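Esterase (uncultured bacterium FLS12, PDB 4RGY) hydrolyses ester bonds as a low-temperature-active alkaline esterase of marine-sediment origin, probably through the serine mechanism of the alpha/beta-hydrolase fold. Local coordinates at residues Ser11-Leu16 and Tyr95-Ser100; Leu16-Thr21 and Met78-Arg83; Phe85-Ala90 and Arg175-Asp180. All blocks are in the same frame, centred on the assembly; numbering follows the deposited sequence.

How the contacts relate
The three contacts belong to one alpha/beta-hydrolase domain, their centres about 14 to 17 Å from the centre of the chain; contacts 1 and 2 lie on the same side of it. Contact 1 sets the turn between strands 2-11 and 16-25 on helix 95-110. Contact 2, its centre about 9 Å away, continues from Leu16 to strand 75-79 and the chain that follows it. Contact 3, its centre about 14 Å from that of contact 1 and 17 Å from that of contact 2, meets helix 170-178. The segments of contact 2 fall between those of contact 1; contact 3 opens after contact 2 closes and alternates with contact 1. All three reach the second subunit.

Contact 1: Ser11-Leu16 and Tyr95-Ser100; sequences SDVLGL and YWTFIS
Leu14 carries the contact by dividing its two methyl groups between two aromatic rings of helix 95-110. CD1 sits over the centre of one face of Phe98, 3.9 Å from the ring centroid and only 10° off the normal. CD2 lies over a face of Tyr95, displaced toward the rim, with Tyr95 CD1 its nearest atom at 3.8 Å. Both are CH-pi contacts, and the leucine crosses each aromatic side chain at about a right angle. The Phe98 side chain leaves the helix with CG anti to the backbone N (chi1 172°), which brings CG to the side of the turn. Beside Leu14, Val13 lays CG1 against the helix backbone, 3.7 Å from Phe98 N, and touches Thr97 CG2 at 4.0 Å. Ser11 OG also comes obliquely to the Phe98 ring, 3.5 Å from CD1.

Behind this first shell the turn is held by its own bonds. Ser11 OG accepts from Leu14 N at 3.0 Å, an ST motif that ties the leucine backbone to the start of the turn, and the same hydroxyl also bonds Glu102 OE1 further along the helix. Ser11 O receives Leu16 N and, weakly, Gly15 N, while positive phi at Gly15 lets the chain reverse. The polar ends of the helix residues are held from elsewhere: Tyr95 OH bonds His82 and Thr97 OG1 bonds Asp88. Gly15 and Leu16 facing Ser11 form a G1 beta bulge, here closing the hairpin of strands 2-11 and 16-25 against helix 95-110.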
# COMPACT_ATOMS: atom_id res chain seq x y z
N SER A 11 4.76 14.87 8.50
CA SER A 11 4.16 15.82 9.44
C SER A 11 5.23 16.69 10.07
O SER A 11 6.11 16.21 10.80
CB SER A 11 3.38 15.10 10.54
OG SER A 11 3.06 16.02 11.57
N ASP A 12 5.17 17.99 9.77
CA ASP A 12 6.05 18.97 10.38
C ASP A 12 5.78 19.12 11.88
O ASP A 12 6.71 19.29 12.67
CB ASP A 12 5.89 20.32 9.67
CG ASP A 12 6.61 20.36 8.34
OD1 ASP A 12 7.85 20.16 8.33
OD2 ASP A 12 5.95 20.57 7.30
N VAL A 13 4.51 19.04 12.27
CA VAL A 13 4.16 19.16 13.68
C VAL A 13 4.73 18.00 14.50
O VAL A 13 5.25 18.22 15.60
CB VAL A 13 2.64 19.24 13.86
CG1 VAL A 13 2.24 19.01 15.32
CG2 VAL A 13 2.13 20.60 13.37
N LEU A 14 4.64 16.79 13.96
CA LEU A 14 5.15 15.61 14.66
C LEU A 14 6.64 15.41 14.43
O LEU A 14 7.30 14.71 15.18
CB LEU A 14 4.39 14.36 14.23
CG LEU A 14 2.88 14.32 14.46
CD1 LEU A 14 2.27 13.04 13.90
CD2 LEU A 14 2.60 14.44 15.95
N GLY A 15 7.16 16.02 13.36
CA GLY A 15 8.53 15.76 12.95
C GLY A 15 8.66 14.31 12.53
O GLY A 15 9.62 13.62 12.90
N LEU A 16 7.69 13.82 11.76
CA LEU A 16 7.61 12.38 11.50
C LEU A 16 6.91 12.05 10.20
O LEU A 16 5.83 12.59 9.91
CB LEU A 16 6.90 11.68 12.66
CG LEU A 16 6.78 10.15 12.64
CD1 LEU A 16 8.14 9.50 12.69
CD2 LEU A 16 5.93 9.69 13.82
N TYR A 95 0.30 15.55 19.15
CA TYR A 95 -0.77 14.91 18.37
C TYR A 95 -2.09 15.70 18.30
O TYR A 95 -2.85 15.53 17.36
CB TYR A 95 -1.03 13.50 18.87
CG TYR A 95 0.09 12.52 18.56
CD1 TYR A 95 0.14 11.85 17.35
CD2 TYR A 95 1.07 12.26 19.50
CE1 TYR A 95 1.16 10.95 17.08
CE2 TYR A 95 2.08 11.36 19.25
CZ TYR A 95 2.11 10.71 18.04
OH TYR A 95 3.13 9.82 17.81
N TRP A 96 -2.35 16.55 19.29
CA TRP A 96 -3.52 17.44 19.22
C TRP A 96 -3.33 18.54 18.19
O TRP A 96 -4.23 18.80 17.38
CB TRP A 96 -3.80 18.07 20.58
CG TRP A 96 -4.80 19.20 20.50
CD1 TRP A 96 -4.54 20.53 20.70
CD2 TRP A 96 -6.22 19.11 20.24
NE1 TRP A 96 -5.70 21.27 20.57
CE2 TRP A 96 -6.74 20.42 20.28
CE3 TRP A 96 -7.08 18.04 19.94
CZ2 TRP A 96 -8.09 20.70 20.07
CZ3 TRP A 96 -8.43 18.32 19.74
CH2 TRP A 96 -8.92 19.64 19.80
N THR A 97 -2.16 19.17 18.18
CA THR A 97 -1.91 20.19 17.17
C THR A 97 -1.91 19.53 15.79
O THR A 97 -2.39 20.11 14.81
CB THR A 97 -0.60 20.95 17.46
OG1 THR A 97 -0.76 21.67 18.69
CG2 THR A 97 -0.28 21.95 16.36
N PHE A 98 -1.40 18.30 15.71
CA PHE A 98 -1.45 17.55 14.47
C PHE A 98 -2.90 17.32 14.02
O PHE A 98 -3.28 17.67 12.89
CB PHE A 98 -0.73 16.21 14.64
CG PHE A 98 -0.89 15.28 13.48
CD1 PHE A 98 -0.32 15.57 12.24
CD2 PHE A 98 -1.60 14.09 13.62
CE1 PHE A 98 -0.46 14.71 11.16
CE2 PHE A 98 -1.74 13.22 12.55
CZ PHE A 98 -1.17 13.53 11.32
N ILE A 99 -3.72 16.72 14.88
CA ILE A 99 -5.06 16.33 14.45
C ILE A 99 -5.97 17.54 14.22
O ILE A 99 -6.84 17.51 13.34
CB ILE A 99 -5.71 15.30 15.41
CG1 ILE A 99 -6.87 14.57 14.72
CG2 ILE A 99 -6.18 15.96 16.72
CD1 ILE A 99 -6.44 13.65 13.59
N SER A 100 -5.77 18.61 14.98
CA SER A 100 -6.69 19.75 14.93
C SER A 100 -6.27 20.83 13.94
O SER A 100 -7.10 21.65 13.52
CB SER A 100 -6.86 20.37 16.32
OG SER A 100 -5.66 20.98 16.76

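Contact 2: Leu16-Thr21 and Met78-Arg83; sequences LSTSMT and MPAVHR
Thr21 and Met78 form the regular end of this contact, an antiparallel hydrogen-bonded pair. Thr21 N donates to Met78 O at 2.9 Å, and Met78 N returns a bond of 2.8 Å to Thr21 O. Followed outward, the Met78 side chain starts with CB beside Thr21 O, 3.5 Å away. CG stands anti to the carbonyl carbon (chi1 -72°), and the bend at chi3 (-72°) turns CE back to the neighbouring strand. There Met78 CE lies 3.6 Å from Thr21 O and touches Thr21 CG2 at 3.9 Å. The threonine hydroxyl has partners elsewhere, in Gln6 and the carbonyl of His56.

Met20 CB packs on Pro79 CA, but the rest of its extended chain leads away, toward Phe110 of helix 95-110. From here the two chains splay apart and water takes the place of direct bonds. One water donates to Ser19 O and accepts from Ala80 N; a second bonds Thr18 OG1 and donates to Ala80 O at 2.6 Å; a third links Thr18 OG1 to His82 NE2. Thr18 OG1 is thus gripped by two waters. At the far end Leu16 and His82 reach toward each other tip to tip, the methyl CD2 lying at the ring edge near its plane, 3.8 Å from CE1. His82, held by Tyr95 at ND1, also meets His82 of the second subunit. The arrangement is that of an antiparallel strand pair whose chains diverge beyond Pro79, joining the antiparallel N-terminal hairpin to the parallel strands of the same alpha/beta-hydrolase sheet beside the subunit interface.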
# COMPACT_ATOMS: atom_id res chain seq x y z
N LEU A 16 7.69 13.82 11.76
CA LEU A 16 7.61 12.38 11.50
C LEU A 16 6.91 12.05 10.20
O LEU A 16 5.83 12.59 9.91
CB LEU A 16 6.90 11.68 12.66
CG LEU A 16 6.78 10.15 12.64
CD1 LEU A 16 8.14 9.50 12.69
CD2 LEU A 16 5.93 9.69 13.82
N SER A 17 7.51 11.14 9.45
CA SER A 17 6.88 10.53 8.28
C SER A 17 5.80 9.59 8.78
O SER A 17 6.06 8.73 9.63
CB SER A 17 7.90 9.74 7.47
OG SER A 17 8.84 10.60 6.85
N THR A 18 4.59 9.74 8.26
CA THR A 18 3.48 8.95 8.75
C THR A 18 2.51 8.69 7.60
O THR A 18 2.83 8.94 6.44
CB THR A 18 2.84 9.66 9.98
OG1 THR A 18 1.84 8.82 10.58
CG2 THR A 18 2.25 11.00 9.57
N SER A 19 1.34 8.13 7.91
CA SER A 19 0.43 7.69 6.88
C SER A 19 -1.02 8.00 7.22
O SER A 19 -1.36 8.12 8.39
CB SER A 19 0.56 6.17 6.69
OG SER A 19 1.88 5.84 6.33
N MET A 20 -1.85 8.11 6.20
CA MET A 20 -3.30 8.15 6.39
C MET A 20 -3.97 7.44 5.22
O MET A 20 -3.37 7.24 4.15
CB MET A 20 -3.82 9.58 6.48
CG MET A 20 -3.66 10.39 5.20
SD MET A 20 -4.35 12.03 5.44
CE MET A 20 -3.64 12.89 4.04
N THR A 21 -5.23 7.03 5.43
CA THR A 21 -6.03 6.45 4.36
C THR A 21 -7.13 7.44 4.03
O THR A 21 -7.77 7.97 4.94
CB THR A 21 -6.68 5.15 4.84
OG1 THR A 21 -5.66 4.25 5.29
CG2 THR A 21 -7.49 4.50 3.73
N MET A 78 -8.85 9.16 7.25
CA MET A 78 -8.56 8.27 8.37
C MET A 78 -7.07 8.35 8.69
O MET A 78 -6.25 7.69 8.05
CB MET A 78 -8.97 6.84 8.01
CG MET A 78 -10.49 6.65 7.97
SD MET A 78 -11.06 5.33 6.89
CE MET A 78 -10.76 6.02 5.26
N PRO A 79 -6.72 9.16 9.69
CA PRO A 79 -5.31 9.34 10.02
C PRO A 79 -4.85 8.47 11.18
O PRO A 79 -5.67 7.72 11.72
CB PRO A 79 -5.28 10.78 10.46
CG PRO A 79 -6.61 10.99 11.15
CD PRO A 79 -7.59 10.10 10.42
N ALA A 80 -3.57 8.56 11.52
CA ALA A 80 -2.97 7.78 12.61
C ALA A 80 -2.43 8.71 13.68
O ALA A 80 -1.77 9.71 13.37
CB ALA A 80 -1.86 6.91 12.07
N VAL A 81 -2.70 8.39 14.95
CA VAL A 81 -2.15 9.18 16.05
C VAL A 81 -1.47 8.35 17.13
O VAL A 81 -1.25 8.84 18.25
CB VAL A 81 -3.21 10.08 16.72
CG1 VAL A 81 -3.83 11.01 15.69
CG2 VAL A 81 -4.29 9.23 17.41
N HIS A 82 -1.15 7.10 16.80
CA HIS A 82 -0.46 6.22 17.74
C HIS A 82 -1.24 6.12 19.06
O HIS A 82 -2.47 6.13 19.02
CB HIS A 82 0.99 6.67 17.89
CG HIS A 82 1.69 6.80 16.58
ND1 HIS A 82 2.46 7.89 16.24
CD2 HIS A 82 1.67 6.00 15.49
CE1 HIS A 82 2.90 7.74 15.00
NE2 HIS A 82 2.44 6.60 14.52
N ARG A 83 -0.57 6.01 20.20
CA ARG A 83 -1.28 5.84 21.47
C ARG A 83 -1.32 7.16 22.24
O ARG A 83 -0.96 7.23 23.41
CB ARG A 83 -0.64 4.73 22.31
CG ARG A 83 -0.70 3.34 21.67
CD ARG A 83 0.06 2.31 22.50
NE ARG A 83 -0.47 2.24 23.86
CZ ARG A 83 -1.41 1.39 24.25
NH1 ARG A 83 -1.92 0.50 23.40
NH2 ARG A 83 -1.85 1.42 25.51
O HOH W 1 0.18 10.51 11.93
O HOH W 2 2.36 6.23 11.59
O HOH W 3 -1.77 10.25 10.04

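Contact 3: Phe85-Ala90 and Arg175-Asp180; sequences FYTDMA and RNIFGD
Ile177 supplies the apolar centre, its branches met by three residues of 85-90. CG2, anti to the backbone N, touches Thr87 CB at 3.8 Å and also sits over the centre of a face of its neighbour Phe178. CD1 reaches Phe85 CD1 at 4.0 Å. The bent chain of Met89 crosses obliquely, bringing Met89 CE to Ile177 CG1 at 4.0 Å. Thr87 OG1 lies 3.7 Å from Phe178 CE1 and donates to Phe85 O, a bond that fixes the hydroxyl within its own loop.

Further out, the helix end provides the polar edge. Ile177 O accepts Ala90 N at 3.1 Å, with the donor 55° out of the carbonyl plane, and a CA-H...O contact from Met89. A water donates both to this oxygen and to Asp88 O, bridging loop and helix. Ala90 CB rests on Gly179 N at 3.4 Å, where positive phi carries the chain out of the helix. Asn176 OD1 bonds His91 ND1 of the second subunit. Here the C-terminus of helix 170-178 meets the 85-90 loop through the carbonyl of Ile177; the Phe85 side chain comes close to the probable catalytic triad of Ser126, His245 and Asp216, and to its nucleophile elbow, without contacting them.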
# COMPACT_ATOMS: atom_id res chain seq x y z
N PHE A 85 -4.06 9.50 22.53
CA PHE A 85 -5.33 10.09 22.95
C PHE A 85 -5.55 11.48 22.33
O PHE A 85 -6.21 12.32 22.93
CB PHE A 85 -5.47 10.11 24.49
CG PHE A 85 -6.27 8.97 25.02
CD1 PHE A 85 -5.69 7.72 25.21
CD2 PHE A 85 -7.62 9.12 25.28
CE1 PHE A 85 -6.44 6.66 25.66
CE2 PHE A 85 -8.38 8.06 25.74
CZ PHE A 85 -7.79 6.83 25.94
N TYR A 86 -5.04 11.71 21.12
CA TYR A 86 -5.33 12.96 20.41
C TYR A 86 -4.91 14.16 21.26
O TYR A 86 -5.58 15.19 21.30
CB TYR A 86 -6.82 13.01 20.01
CG TYR A 86 -7.15 11.84 19.11
CD1 TYR A 86 -6.98 11.91 17.74
CD2 TYR A 86 -7.59 10.63 19.65
CE1 TYR A 86 -7.23 10.82 16.92
CE2 TYR A 86 -7.85 9.53 18.84
CZ TYR A 86 -7.67 9.64 17.47
OH TYR A 86 -7.89 8.57 16.64
N THR A 87 -3.77 14.02 21.93
CA THR A 87 -3.29 15.00 22.90
C THR A 87 -1.89 15.50 22.55
O THR A 87 -1.06 14.74 22.04
CB THR A 87 -3.28 14.36 24.31
OG1 THR A 87 -4.60 13.92 24.64
CG2 THR A 87 -2.80 15.34 25.39
N ASP A 88 -1.63 16.79 22.79
CA ASP A 88 -0.26 17.28 22.76
C ASP A 88 0.39 16.76 24.03
O ASP A 88 0.20 17.29 25.13
CB ASP A 88 -0.21 18.81 22.68
CG ASP A 88 -0.49 19.32 21.28
OD1 ASP A 88 -0.48 18.52 20.32
OD2 ASP A 88 -0.70 20.55 21.11
N MET A 89 1.15 15.68 23.88
CA MET A 89 1.61 14.89 25.01
C MET A 89 2.58 15.64 25.91
O MET A 89 3.43 16.38 25.43
CB MET A 89 2.25 13.61 24.49
CG MET A 89 1.25 12.69 23.78
SD MET A 89 2.01 11.21 23.07
CE MET A 89 2.43 10.33 24.56
N ALA A 90 2.43 15.43 27.21
CA ALA A 90 3.37 15.98 28.19
C ALA A 90 4.77 15.41 27.95
O ALA A 90 5.77 16.13 28.06
CB ALA A 90 2.90 15.65 29.59
N ARG A 175 0.41 9.34 32.30
CA ARG A 175 1.27 10.47 32.66
C ARG A 175 2.04 11.01 31.46
O ARG A 175 2.19 12.22 31.31
CB ARG A 175 2.21 10.11 33.81
CG ARG A 175 1.46 9.86 35.11
CD ARG A 175 2.39 9.83 36.31
NE ARG A 175 1.63 9.79 37.55
CZ ARG A 175 1.62 8.76 38.39
NH1 ARG A 175 2.35 7.69 38.14
NH2 ARG A 175 0.88 8.81 39.49
N ASN A 176 2.51 10.12 30.59
CA ASN A 176 3.17 10.57 29.36
C ASN A 176 2.22 11.38 28.49
O ASN A 176 2.62 12.38 27.87
CB ASN A 176 3.70 9.39 28.56
CG ASN A 176 4.79 8.63 29.28
OD1 ASN A 176 5.42 9.14 30.21
ND2 ASN A 176 5.02 7.39 28.86
N ILE A 177 0.97 10.96 28.43
CA ILE A 177 -0.03 11.66 27.64
C ILE A 177 -0.44 12.99 28.28
O ILE A 177 -0.33 14.05 27.66
CB ILE A 177 -1.28 10.80 27.42
CG1 ILE A 177 -0.93 9.57 26.57
CG2 ILE A 177 -2.38 11.62 26.75
CD1 ILE A 177 -1.98 8.48 26.62
N PHE A 178 -0.86 12.93 29.54
CA PHE A 178 -1.54 14.05 30.18
C PHE A 178 -0.72 14.85 31.18
O PHE A 178 -1.14 15.94 31.58
CB PHE A 178 -2.81 13.57 30.89
CG PHE A 178 -3.85 13.04 29.95
CD1 PHE A 178 -4.51 13.90 29.09
CD2 PHE A 178 -4.18 11.69 29.94
CE1 PHE A 178 -5.47 13.44 28.21
CE2 PHE A 178 -5.14 11.21 29.07
CZ PHE A 178 -5.79 12.09 28.20
N GLY A 179 0.43 14.32 31.59
CA GLY A 179 1.25 14.98 32.60
C GLY A 179 0.77 14.72 34.01
O GLY A 179 0.67 13.56 34.43
N ASP A 180 0.47 15.78 34.75
CA ASP A 180 -0.02 15.66 36.11
C ASP A 180 -1.48 15.19 36.08
O ASP A 180 -2.38 15.98 35.78
CB ASP A 180 0.08 17.01 36.81
CG ASP A 180 -0.34 16.95 38.28
OD1 ASP A 180 -0.81 15.90 38.75
OD2 ASP A 180 -0.18 17.99 38.95
O HOH W 4 -0.77 16.85 27.86